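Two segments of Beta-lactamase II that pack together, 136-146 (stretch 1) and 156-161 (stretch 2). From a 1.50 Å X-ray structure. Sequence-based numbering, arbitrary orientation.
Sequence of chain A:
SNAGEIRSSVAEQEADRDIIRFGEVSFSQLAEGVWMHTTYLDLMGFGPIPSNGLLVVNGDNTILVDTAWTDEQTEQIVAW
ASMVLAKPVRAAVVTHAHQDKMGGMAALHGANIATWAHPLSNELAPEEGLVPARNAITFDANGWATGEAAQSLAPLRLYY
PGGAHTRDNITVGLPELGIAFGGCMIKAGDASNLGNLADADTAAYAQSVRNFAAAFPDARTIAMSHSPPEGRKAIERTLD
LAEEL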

ATOM      1  N   ALA A 136      11.684   8.148  26.902  1.00 11.94           N
ATOM      2  CA  ALA A 136      11.703   8.921  25.669  1.00 10.13           C
ATOM      3  C   ALA A 136      13.140   9.250  25.276  1.00 10.87           C
ATOM      4  O   ALA A 136      13.881   9.855  26.063  1.00 13.73           O
ATOM      5  CB  ALA A 136      10.922  10.219  25.857  1.00 12.95           C
ATOM      6  N   ILE A 137      13.509   8.895  24.040  1.00 10.53           N
ATOM      7  CA  ILE A 137      14.851   9.194  23.540  1.00  9.93           C
ATOM      8  C   ILE A 137      15.033  10.700  23.399  1.00 11.10           C
ATOM      9  O   ILE A 137      14.150  11.409  22.893  1.00 12.54           O
ATOM     10  CB  ILE A 137      15.071   8.496  22.188  1.00 10.95           C
ATOM     11  CG1 ILE A 137      14.935   6.978  22.314  1.00 11.48           C
ATOM     12  CG2 ILE A 137      16.412   8.888  21.557  1.00 11.87           C
ATOM     13  CD1 ILE A 137      14.716   6.275  20.935  1.00 12.56           C
ATOM     14  N   THR A 138      16.195  11.191  23.812  1.00 11.45           N
ATOM     15  CA  THR A 138      16.602  12.556  23.488  1.00 10.47           C
ATOM     16  C   THR A 138      17.369  12.534  22.172  1.00 11.07           C
ATOM     17  O   THR A 138      18.450  11.934  22.090  1.00 14.22           O
ATOM     18  CB  THR A 138      17.456  13.169  24.599  1.00 13.23           C
ATOM     19  OG1 THR A 138      18.623  12.356  24.812  1.00 19.24           O
ATOM     20  CG2 THR A 138      16.663  13.235  25.878  1.00 13.28           C
ATOM     21  N   PHE A 139      16.826  13.217  21.153  1.00 11.12           N
ATOM     22  CA  PHE A 139      17.469  13.320  19.851  1.00 11.14           C
ATOM     23  C   PHE A 139      18.021  14.727  19.676  1.00 11.63           C
ATOM     24  O   PHE A 139      17.350  15.710  20.009  1.00 14.64           O
ATOM     25  CB  PHE A 139      16.497  13.024  18.707  1.00 11.66           C
ATOM     26  CG  PHE A 139      16.230  11.557  18.490  1.00 10.50           C
ATOM     27  CD1 PHE A 139      17.232  10.723  18.030  1.00 12.01           C
ATOM     28  CD2 PHE A 139      14.977  11.010  18.758  1.00 12.05           C
ATOM     29  CE1 PHE A 139      17.015   9.379  17.821  1.00 11.66           C
ATOM     30  CE2 PHE A 139      14.734   9.648  18.549  1.00 13.41           C
ATOM     31  CZ  PHE A 139      15.759   8.823  18.073  1.00 11.77           C
ATOM     32  N   ASP A 140      19.244  14.819  19.162  1.00 12.47           N
ATOM     33  CA  ASP A 140      19.748  16.143  18.839  1.00 13.36           C
ATOM     34  C   ASP A 140      19.188  16.599  17.492  1.00 12.48           C
ATOM     35  O   ASP A 140      18.469  15.871  16.802  1.00 15.83           O
ATOM     36  CB  ASP A 140      21.293  16.203  18.922  1.00 14.51           C
ATOM     37  CG  ASP A 140      22.031  15.538  17.761  1.00 15.62           C
ATOM     38  OD1 ASP A 140      21.479  15.337  16.666  1.00 16.83           O
ATOM     39  OD2 ASP A 140      23.244  15.247  17.969  1.00 19.11           O
ATOM     40  N   ALA A 141      19.495  17.847  17.141  1.00 14.42           N
ATOM     41  CA  ALA A 141      18.879  18.470  15.982  1.00 16.47           C
ATOM     42  C   ALA A 141      19.354  17.860  14.675  1.00 17.44           C
ATOM     43  O   ALA A 141      18.717  18.078  13.639  1.00 20.98           O
ATOM     44  CB  ALA A 141      19.169  19.968  16.006  1.00 18.80           C
ATOM     45  N   ASN A 142      20.430  17.076  14.704  1.00 15.91           N
ATOM     46  CA  ASN A 142      20.901  16.359  13.527  1.00 17.29           C
ATOM     47  C   ASN A 142      20.320  14.960  13.425  1.00 16.97           C
ATOM     48  O   ASN A 142      20.598  14.252  12.448  1.00 18.76           O
ATOM     49  CB  ASN A 142      22.422  16.291  13.547  1.00 19.68           C
ATOM     50  CG  ASN A 142      23.050  17.643  13.372  1.00 23.95           C
ATOM     51  OD1 ASN A 142      24.036  17.966  14.023  1.00 27.74           O
ATOM     52  ND2 ASN A 142      22.467  18.451  12.498  1.00 24.71           N
ATOM     53  N   GLY A 143      19.498  14.562  14.387  1.00 15.33           N
ATOM     54  CA  GLY A 143      18.838  13.282  14.367  1.00 13.60           C
ATOM     55  C   GLY A 143      19.499  12.207  15.204  1.00 11.19           C
ATOM     56  O   GLY A 143      18.968  11.094  15.265  1.00 12.37           O
ATOM     57  N   TRP A 144      20.621  12.506  15.867  1.00 13.02           N
ATOM     58  CA  TRP A 144      21.348  11.489  16.622  1.00 12.12           C
ATOM     59  C   TRP A 144      20.912  11.466  18.078  1.00 12.61           C
ATOM     60  O   TRP A 144      20.730  12.509  18.700  1.00 13.82           O
ATOM     61  CB  TRP A 144      22.853  11.732  16.545  1.00 13.74           C
ATOM     62  CG  TRP A 144      23.380  11.489  15.180  1.00 13.00           C
ATOM     63  CD1 TRP A 144      23.748  12.436  14.258  1.00 15.28           C
ATOM     64  CD2 TRP A 144      23.577  10.215  14.559  1.00 14.67           C
ATOM     65  NE1 TRP A 144      24.175  11.816  13.103  1.00 15.37           N
ATOM     66  CE2 TRP A 144      24.074  10.455  13.262  1.00 15.63           C
ATOM     67  CE3 TRP A 144      23.352   8.888  14.965  1.00 14.20           C
ATOM     68  CZ2 TRP A 144      24.380   9.422  12.374  1.00 15.19           C
ATOM     69  CZ3 TRP A 144      23.669   7.851  14.076  1.00 15.40           C
ATOM     70  CH2 TRP A 144      24.175   8.133  12.793  1.00 15.88           C
ATOM     71  N   ALA A 145      20.765  10.265  18.623  1.00 13.34           N
ATOM     72  CA  ALA A 145      20.433  10.152  20.032  1.00 11.45           C
ATOM     73  C   ALA A 145      21.588  10.636  20.897  1.00 10.43           C
ATOM     74  O   ALA A 145      22.769  10.558  20.530  1.00 15.41           O
ATOM     75  CB  ALA A 145      20.084   8.704  20.394  1.00 13.30           C
ATOM     76  N   THR A 146      21.234  11.136  22.073  1.00 11.42           N
ATOM     77  CA  THR A 146      22.224  11.566  23.052  1.00 13.35           C
ATOM     78  C   THR A 146      21.744  11.109  24.417  1.00 12.72           C
ATOM     79  O   THR A 146      20.732  10.412  24.536  1.00 13.83           O
ATOM     80  CB  THR A 146      22.408  13.088  23.032  1.00 18.50           C
ATOM     81  OG1 THR A 146      23.436  13.478  23.994  1.00 22.50           O
ATOM     82  CG2 THR A 146      21.053  13.773  23.334  1.00 16.23           C
ATOM     83  N   LEU A 156      24.378   0.135  19.681  1.00 14.19           N
ATOM     84  CA  LEU A 156      23.466   0.677  18.683  1.00 13.66           C
ATOM     85  C   LEU A 156      23.575   2.191  18.652  1.00 14.16           C
ATOM     86  O   LEU A 156      23.637   2.849  19.699  1.00 17.62           O
ATOM     87  CB  LEU A 156      22.024   0.279  18.988  1.00 16.42           C
ATOM     88  CG  LEU A 156      21.743  -1.213  18.811  1.00 17.75           C
ATOM     89  CD1 LEU A 156      20.476  -1.559  19.559  1.00 23.75           C
ATOM     90  CD2 LEU A 156      21.636  -1.623  17.337  1.00 18.78           C
ATOM     91  N   ARG A 157      23.593   2.746  17.450  1.00 12.72           N
ATOM     92  CA  ARG A 157      23.504   4.187  17.272  1.00 12.83           C
ATOM     93  C   ARG A 157      22.112   4.496  16.751  1.00 12.74           C
ATOM     94  O   ARG A 157      21.710   3.988  15.699  1.00 14.42           O
ATOM     95  CB  ARG A 157      24.590   4.687  16.327  1.00 15.45           C
ATOM     96  CG  ARG A 157      25.996   4.414  16.864  1.00 16.31           C
ATOM     97  CD  ARG A 157      26.277   5.143  18.163  1.00 20.70           C
ATOM     98  NE  ARG A 157      27.714   5.151  18.445  1.00 20.73           N
ATOM     99  CZ  ARG A 157      28.293   4.524  19.469  1.00 20.12           C
ATOM    100  NH1 ARG A 157      29.605   4.581  19.603  1.00 20.01           N
ATOM    101  NH2 ARG A 157      27.573   3.864  20.367  1.00 19.39           N
ATOM    102  N   LEU A 158      21.368   5.290  17.505  1.00 13.06           N
ATOM    103  CA  LEU A 158      19.976   5.598  17.177  1.00 12.89           C
ATOM    104  C   LEU A 158      19.883   6.886  16.368  1.00 11.78           C
ATOM    105  O   LEU A 158      20.462   7.904  16.759  1.00 11.76           O
ATOM    106  CB  LEU A 158      19.166   5.774  18.456  1.00 14.98           C
ATOM    107  CG  LEU A 158      18.672   4.547  19.196  1.00 20.64           C
ATOM    108  CD1 LEU A 158      19.684   3.457  19.288  1.00 21.75           C
ATOM    109  CD2 LEU A 158      18.258   5.034  20.572  1.00 24.77           C
ATOM    110  N   TYR A 159      19.122   6.850  15.273  1.00 11.32           N
ATOM    111  CA  TYR A 159      19.045   7.967  14.340  1.00  9.68           C
ATOM    112  C   TYR A 159      17.596   8.212  13.934  1.00 11.56           C
ATOM    113  O   TYR A 159      16.917   7.297  13.449  1.00 12.19           O
ATOM    114  CB  TYR A 159      19.895   7.684  13.088  1.00 11.61           C
ATOM    115  CG  TYR A 159      19.893   8.852  12.130  1.00 11.72           C
ATOM    116  CD1 TYR A 159      20.571  10.024  12.433  1.00 12.82           C
ATOM    117  CD2 TYR A 159      19.198   8.787  10.923  1.00 14.82           C
ATOM    118  CE1 TYR A 159      20.558  11.096  11.561  1.00 13.76           C
ATOM    119  CE2 TYR A 159      19.176   9.840  10.054  1.00 14.88           C
ATOM    120  CZ  TYR A 159      19.855  10.996  10.363  1.00 14.02           C
ATOM    121  OH  TYR A 159      19.835  12.061   9.465  1.00 16.70           O
ATOM    122  N   TYR A 160      17.139   9.452  14.107  1.00 10.95           N
ATOM    123  CA  TYR A 160      15.808   9.848  13.655  1.00  9.88           C
ATOM    124  C   TYR A 160      15.968  10.532  12.311  1.00 11.70           C
ATOM    125  O   TYR A 160      16.547  11.630  12.258  1.00 12.52           O
ATOM    126  CB  TYR A 160      15.145  10.802  14.656  1.00 11.34           C
ATOM    127  CG  TYR A 160      13.847  11.372  14.133  1.00 12.01           C
ATOM    128  CD1 TYR A 160      12.839  10.537  13.647  1.00 11.95           C
ATOM    129  CD2 TYR A 160      13.637  12.742  14.100  1.00 14.05           C
ATOM    130  CE1 TYR A 160      11.662  11.052  13.166  1.00 13.84           C
ATOM    131  CE2 TYR A 160      12.451  13.263  13.606  1.00 16.08           C
ATOM    132  CZ  TYR A 160      11.468  12.409  13.138  1.00 14.14           C
ATOM    133  OH  TYR A 160      10.277  12.916  12.639  1.00 18.06           O
ATOM    134  N   PRO A 161      15.499   9.934  11.205  1.00 10.81           N
ATOM    135  CA  PRO A 161      15.746  10.512   9.877  1.00 12.90           C
ATOM    136  C   PRO A 161      14.717  11.534   9.444  1.00 12.14           C
ATOM    137  O   PRO A 161      14.920  12.180   8.408  1.00 13.46           O
ATOM    138  CB  PRO A 161      15.681   9.284   8.962  1.00 14.01           C
ATOM    139  CG  PRO A 161      14.581   8.422   9.608  1.00 11.85           C
ATOM    140  CD  PRO A 161      14.866   8.597  11.123  1.00 11.81           C
TER
HETATM  141  O   HOH W   1      21.739  14.047   9.935  1.00 32.71           O
HETATM  142  O   HOH W   2      18.249  15.042  10.289  1.00 52.17           O

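Two backbone hydrogen bonds join the stretches. Tyr 160 N donates to Gly 143 O at 2.7 Å and is nearly straight, with an angle of 169° at the hydrogen. Ala 145 N donates to Leu 158 O at 3.0 Å. Together they flank Trp 144 and Tyr 159, whose backbones form a single beta bridge. Gly 143 O also lies 3.3 Å from Tyr 159 CA, in a CA-H...O contact.

A water adds a further link. Water 1 donates to Asn 142 O at 2.8 Å, and a hydrogen bond joins the same water to Tyr 159 OH, also at 2.8 Å.

A type I turn from Asp 140 to Gly 143 brings stretch 1 back on itself. Asp 140 OD1 accepts from Asn 142 N at 2.8 Å and from Trp 144 N at 3.1 Å, which ties the side chain to the turn. The turn ends at Gly 143, which has a phi of 99°. A CB here would press on the preceding carbonyl and clash with Tyr 160 O and Tyr 159 CE1. Glycine leaves room for the close approach.

Aromatic rings pack around this backbone core. The CA-to-CB bond of Trp 144 points away from stretch 2, but its indole comes back against it. The edge of the Tyr 159 ring meets the indole face, with Tyr 159 CD1 3.6 Å from Trp 144 CE2. Tyr 160 CB sits almost directly above the Phe 139 ring, 3.8 Å from the ring centroid, in a CH-pi contact. The Phe 139 and Tyr 160 rings themselves meet obliquely.

Leu 158 supplies the aliphatic packing. Its CB lies 3.6 Å from Ala 145 CB, and its CD2 lies 3.8 Å from Ile 137 CD1. These contacts are apolar and Leu 158 is buried. In all, the two stretches bury 461 Å², summed over both sides.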